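Long-range contacts in response regulator ChrA (Corynebacterium diphtheriae, PDB 4YN8), which is a response regulator of a haem-sensing two-component system and probably binds DNA through a LuxR-type helix-turn-helix domain to regulate transcription: residues 10-14 / 54-58; 75-79 / 113-117. The protein carries 1 engineered substitution. All coordinates share one frame; numbering follows the deposited sequence.

Contact 1 (10-14 / 54-58); sequences LIDDH and DIQMP. With MG (magnesium ion), chain F; SO4 (sulfate ion), chain B.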
loop_
_atom_site.group_PDB
_atom_site.type_symbol
_atom_site.label_atom_id
_atom_site.label_comp_id
_atom_site.label_asym_id
_atom_site.label_seq_id
_atom_site.Cartn_x
_atom_site.Cartn_y
_atom_site.Cartn_z
ATOM N N LEU A 10 -8.254 -15.322 12.876
ATOM C CA LEU A 10 -7.431 -15.312 11.664
ATOM C C LEU A 10 -8.325 -15.006 10.495
ATOM O O LEU A 10 -9.298 -15.724 10.265
ATOM C CB LEU A 10 -6.821 -16.694 11.473
ATOM C CG LEU A 10 -6.055 -16.922 10.168
ATOM C CD1 LEU A 10 -4.863 -15.994 10.159
ATOM C CD2 LEU A 10 -5.620 -18.364 10.134
ATOM N N ILE A 11 -7.974 -13.984 9.730
ATOM C CA ILE A 11 -8.831 -13.437 8.674
ATOM C C ILE A 11 -8.039 -13.406 7.373
ATOM O O ILE A 11 -6.923 -12.857 7.332
ATOM C CB ILE A 11 -9.277 -12.038 9.043
ATOM C CG1 ILE A 11 -9.933 -12.075 10.425
ATOM C CG2 ILE A 11 -10.266 -11.490 8.003
ATOM C CD1 ILE A 11 -10.610 -10.783 10.824
ATOM N N ASP A 12 -8.593 -14.028 6.338
ATOM C CA ASP A 12 -7.964 -14.058 5.012
ATOM C C ASP A 12 -9.032 -14.534 4.054
ATOM O O ASP A 12 -9.723 -15.515 4.347
ATOM C CB ASP A 12 -6.782 -15.052 5.027
ATOM C CG ASP A 12 -5.952 -15.035 3.760
ATOM O OD1 ASP A 12 -6.442 -14.782 2.627
ATOM O OD2 ASP A 12 -4.740 -15.298 3.943
ATOM N N ASP A 13 -9.107 -13.894 2.899
ATOM C CA ASP A 13 -10.129 -14.253 1.905
ATOM C C ASP A 13 -9.797 -15.502 1.117
ATOM O O ASP A 13 -10.660 -16.010 0.342
ATOM C CB ASP A 13 -10.341 -13.118 0.932
ATOM C CG ASP A 13 -11.553 -13.343 0.026
ATOM O OD1 ASP A 13 -12.626 -13.719 0.547
ATOM O OD2 ASP A 13 -11.398 -13.125 -1.188
ATOM N N HIS A 14 -8.574 -15.976 1.259
ATOM C CA HIS A 14 -8.056 -17.134 0.513
ATOM C C HIS A 14 -7.885 -18.332 1.365
ATOM O O HIS A 14 -6.902 -18.445 2.074
ATOM C CB HIS A 14 -6.752 -16.712 -0.196
ATOM C CG HIS A 14 -6.933 -15.482 -0.989
ATOM N ND1 HIS A 14 -6.596 -14.211 -0.524
ATOM C CD2 HIS A 14 -7.586 -15.300 -2.144
ATOM C CE1 HIS A 14 -7.005 -13.323 -1.411
ATOM N NE2 HIS A 14 -7.625 -13.963 -2.385
ATOM N N ASP A 54 -4.965 -10.538 6.800
ATOM C CA ASP A 54 -4.644 -10.172 5.416
ATOM C C ASP A 54 -4.970 -8.717 5.099
ATOM O O ASP A 54 -5.788 -8.102 5.795
ATOM C CB ASP A 54 -5.726 -11.045 4.613
ATOM C CG ASP A 54 -5.368 -11.353 3.267
ATOM O OD1 ASP A 54 -4.402 -12.156 3.016
ATOM O OD2 ASP A 54 -6.120 -10.888 2.397
ATOM N N ILE A 55 -4.431 -8.163 3.992
ATOM C CA ILE A 55 -4.869 -6.868 3.514
ATOM C C ILE A 55 -6.014 -6.988 2.484
ATOM O O ILE A 55 -7.109 -6.450 2.698
ATOM C CB ILE A 55 -3.708 -6.057 2.877
ATOM C CG1 ILE A 55 -2.528 -5.957 3.819
ATOM C CG2 ILE A 55 -4.224 -4.738 2.356
ATOM C CD1 ILE A 55 -1.306 -5.330 3.171
ATOM N N GLN A 56 -5.781 -7.722 1.400
ATOM C CA GLN A 56 -6.676 -7.796 0.230
ATOM C C GLN A 56 -7.882 -8.665 0.444
ATOM O O GLN A 56 -7.766 -9.840 0.309
ATOM C CB GLN A 56 -5.902 -8.455 -0.925
ATOM C CG GLN A 56 -4.634 -7.747 -1.278
ATOM C CD GLN A 56 -4.049 -8.270 -2.571
ATOM O OE1 GLN A 56 -3.079 -9.065 -2.585
ATOM N NE2 GLN A 56 -4.667 -7.859 -3.664
ATOM N N MET A 57 -9.043 -8.095 0.780
ATOM C CA MET A 57 -10.260 -8.907 0.947
ATOM C C MET A 57 -11.443 -8.076 0.465
ATOM O O MET A 57 -11.501 -6.876 0.726
ATOM C CB MET A 57 -10.526 -9.225 2.428
ATOM C CG MET A 57 -9.362 -9.910 3.073
ATOM S SD MET A 57 -9.497 -10.358 4.810
ATOM C CE MET A 57 -9.553 -8.750 5.539
ATOM N N PRO A 58 -12.425 -8.734 -0.158
ATOM C CA PRO A 58 -13.593 -8.010 -0.639
ATOM C C PRO A 58 -14.472 -7.602 0.541
ATOM O O PRO A 58 -14.447 -8.215 1.616
ATOM C CB PRO A 58 -14.285 -9.082 -1.511
ATOM C CG PRO A 58 -14.164 -10.311 -0.676
ATOM C CD PRO A 58 -12.716 -10.192 -0.100
HETATM MG MG MG F . -5.415 -13.396 1.384
HETATM S S SO4 B . -2.091 -9.531 1.108
HETATM O O1 SO4 B . -1.190 -10.694 1.013
HETATM O O2 SO4 B . -1.870 -8.662 -0.049
HETATM O O3 SO4 B . -3.549 -9.804 1.145
HETATM O O4 SO4 B . -1.786 -8.737 2.383
HETATM O O HOH W 1 -4.440 -12.105 0.215
HETATM O O HOH W 2 -7.106 -12.126 1.969
HETATM O O HOH W 3 -4.105 -14.980 1.493
#
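Where strand 6-11 runs out, I11 O accepts a nearly straight hydrogen bond from D54 N (3.1 Å), and past it the segments stay close, D13 lying beside M57, although their end-to-end directions are 70° apart. The carboxylates of D12 and D54 stack with their planes 28° apart, and a magnesium ion joins them. D12 OD1 binds it at 2.1 Å, D54 OD1 and the ring nitrogen H14 ND1 somewhat farther off, with three waters as further ligands. D12 OD1 also accepts from H14 N, which approaches from above the carboxylate plane at 2.8 Å, an Asx turn that probably helps to place the imidazole at the metal. Next to I11, M57 bends at chi3 (-67°), and M57 SD packs 3.5 Å from I11 CG2, the two side chains crossing at about a right angle. In the conformer described, D13 CG lies 3.4 Å from P58 CD. I55 N bonds sulfate O4 and Q56 N bonds sulfate O3 (3.1 Å); the sulfate also hydrogen-bonds the side chains of T81, T85 and K103, and K103 bonds D54 OD1. This is the acidic pocket of a receiver domain, D54 holding the phosphoacceptor position of the family. The metal probably offsets the crowded negative charge, and the sulfate next to D54 is consistent with a site suited to a phosphoryl group.

Contact 2 (75-79 / 113-117); sequences PPVLI and AVVAT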
loop_
_atom_site.group_PDB
_atom_site.type_symbol
_atom_site.label_atom_id
_atom_site.label_comp_id
_atom_site.label_asym_id
_atom_site.label_seq_id
_atom_site.Cartn_x
_atom_site.Cartn_y
_atom_site.Cartn_z
ATOM N N PRO A 75 -9.427 -5.577 19.857
ATOM C CA PRO A 75 -8.131 -6.203 20.118
ATOM C C PRO A 75 -7.072 -5.696 19.163
ATOM O O PRO A 75 -7.410 -5.117 18.153
ATOM C CB PRO A 75 -8.373 -7.689 19.893
ATOM C CG PRO A 75 -9.633 -7.778 19.129
ATOM C CD PRO A 75 -10.441 -6.515 19.335
ATOM N N PRO A 76 -5.808 -5.855 19.532
ATOM C CA PRO A 76 -4.717 -5.442 18.663
ATOM C C PRO A 76 -4.640 -6.354 17.456
ATOM O O PRO A 76 -5.078 -7.502 17.498
ATOM C CB PRO A 76 -3.490 -5.617 19.555
ATOM C CG PRO A 76 -3.816 -6.699 20.477
ATOM C CD PRO A 76 -5.301 -6.480 20.766
ATOM N N VAL A 77 -4.093 -5.808 16.369
ATOM C CA VAL A 77 -4.084 -6.433 15.044
ATOM C C VAL A 77 -2.650 -6.657 14.559
ATOM O O VAL A 77 -1.793 -5.765 14.706
ATOM C CB VAL A 77 -4.780 -5.545 14.033
ATOM C CG1 VAL A 77 -4.703 -6.086 12.600
ATOM C CG2 VAL A 77 -6.211 -5.302 14.499
ATOM N N LEU A 78 -2.397 -7.863 14.060
ATOM C CA LEU A 78 -1.186 -8.174 13.333
ATOM C C LEU A 78 -1.572 -8.310 11.868
ATOM O O LEU A 78 -2.376 -9.191 11.513
ATOM C CB LEU A 78 -0.545 -9.475 13.873
ATOM C CG LEU A 78 0.550 -10.110 13.028
ATOM C CD1 LEU A 78 1.710 -9.093 13.000
ATOM C CD2 LEU A 78 0.947 -11.423 13.687
ATOM N N ILE A 79 -1.008 -7.452 10.992
ATOM C CA ILE A 79 -1.249 -7.529 9.562
ATOM C C ILE A 79 -0.162 -8.364 8.916
ATOM O O ILE A 79 1.042 -8.141 9.161
ATOM C CB ILE A 79 -1.256 -6.126 8.913
ATOM C CG1 ILE A 79 -2.489 -5.380 9.358
ATOM C CG2 ILE A 79 -1.177 -6.206 7.400
ATOM C CD1 ILE A 79 -2.523 -3.914 8.884
ATOM N N ALA A 113 5.633 -12.519 16.820
ATOM C CA ALA A 113 4.739 -11.394 16.420
ATOM C C ALA A 113 3.359 -11.471 17.078
ATOM O O ALA A 113 2.821 -10.463 17.549
ATOM C CB ALA A 113 4.602 -11.300 14.917
ATOM N N VAL A 114 2.813 -12.673 17.172
ATOM C CA VAL A 114 1.553 -12.836 17.907
ATOM C C VAL A 114 1.693 -12.502 19.378
ATOM O O VAL A 114 0.870 -11.759 19.975
ATOM C CB VAL A 114 0.956 -14.227 17.698
ATOM C CG1 VAL A 114 -0.251 -14.431 18.587
ATOM C CG2 VAL A 114 0.577 -14.418 16.215
ATOM N N VAL A 115 2.734 -12.985 20.005
ATOM C CA VAL A 115 2.929 -12.653 21.396
ATOM C C VAL A 115 3.139 -11.178 21.626
ATOM O O VAL A 115 2.570 -10.584 22.544
ATOM C CB VAL A 115 4.128 -13.471 21.990
ATOM C CG1 VAL A 115 4.471 -12.946 23.375
ATOM C CG2 VAL A 115 3.815 -14.969 22.021
ATOM N N ALA A 116 3.972 -10.545 20.805
ATOM C CA ALA A 116 4.241 -9.097 20.911
ATOM C C ALA A 116 2.985 -8.282 20.765
ATOM O O ALA A 116 2.728 -7.376 21.523
ATOM C CB ALA A 116 5.207 -8.674 19.839
ATOM N N THR A 117 2.152 -8.688 19.807
ATOM C CA THR A 117 0.885 -7.989 19.537
ATOM C C THR A 117 -0.029 -8.088 20.738
ATOM O O THR A 117 -0.645 -7.090 21.121
ATOM C CB THR A 117 0.232 -8.557 18.277
ATOM O OG1 THR A 117 1.133 -8.358 17.164
ATOM C CG2 THR A 117 -1.094 -7.831 17.929
#
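L78 turns its CG away from its own backbone N (chi1 167°), which carries the branched end out to helix 107-119, while T117, with chi1 at -61°, lays OG1 back along the helix and leaves CG2 to face the strand. CD2 of L78 touches both A113 CB and V114 CG2, 3.9 Å from each, and L78 crosses V114 at about a right angle; CD1 lies against A113 CB as well. Closer to the start of the strand, T117 CG2 packs against P76, 3.6 Å from its CB. The same proline ring reaches the helix backbone, where P76 CG comes to 3.3 Å from T117 O. Strand and helix run roughly antiparallel (147°), with their axes 8.6 Å apart at the nearest point, as suits a helix lying directly on a sheet. V77 points its side chain the other way, onto T66 and L69 of helix 62-72, so the strand is covered on both faces, in the alpha/beta sandwich of the CheY-like fold. V114 and T117 extend the same helix packing to strands 6-11 and 50-53. The buried hydroxyl of T117 is satisfied within its own helix: OG1 donates to A113 O at 2.7 Å, on the opposite face of that carbonyl plane from the helical bond of T117 N. With its hydroxyl bonded back to the helix, the threonine can present a methyl to the sheet, and the contact is mostly apolar, its polar atoms meeting only carbon across it.

From the N terminus, strand 6-11 leads into 10-14, and contact 1 closes a loop when the chain returns at 54-58 through helix 15-26 and strands 31-37 and 50-53. Contact 2 opens later, at 75-79 after helix 62-72, and closes at 113-117 on helix 107-119. The two loops therefore follow in series, neither enclosing nor crossing the other. Contact 1 lies at the C-terminal ends of the central strands, where the loops gather the magnesium, whereas contact 2 seats the helix on one face of that sheet. Their centres are about 16 Å apart, yet they touch directly, I55 CG1 packing 3.8 Å from I79 CG2.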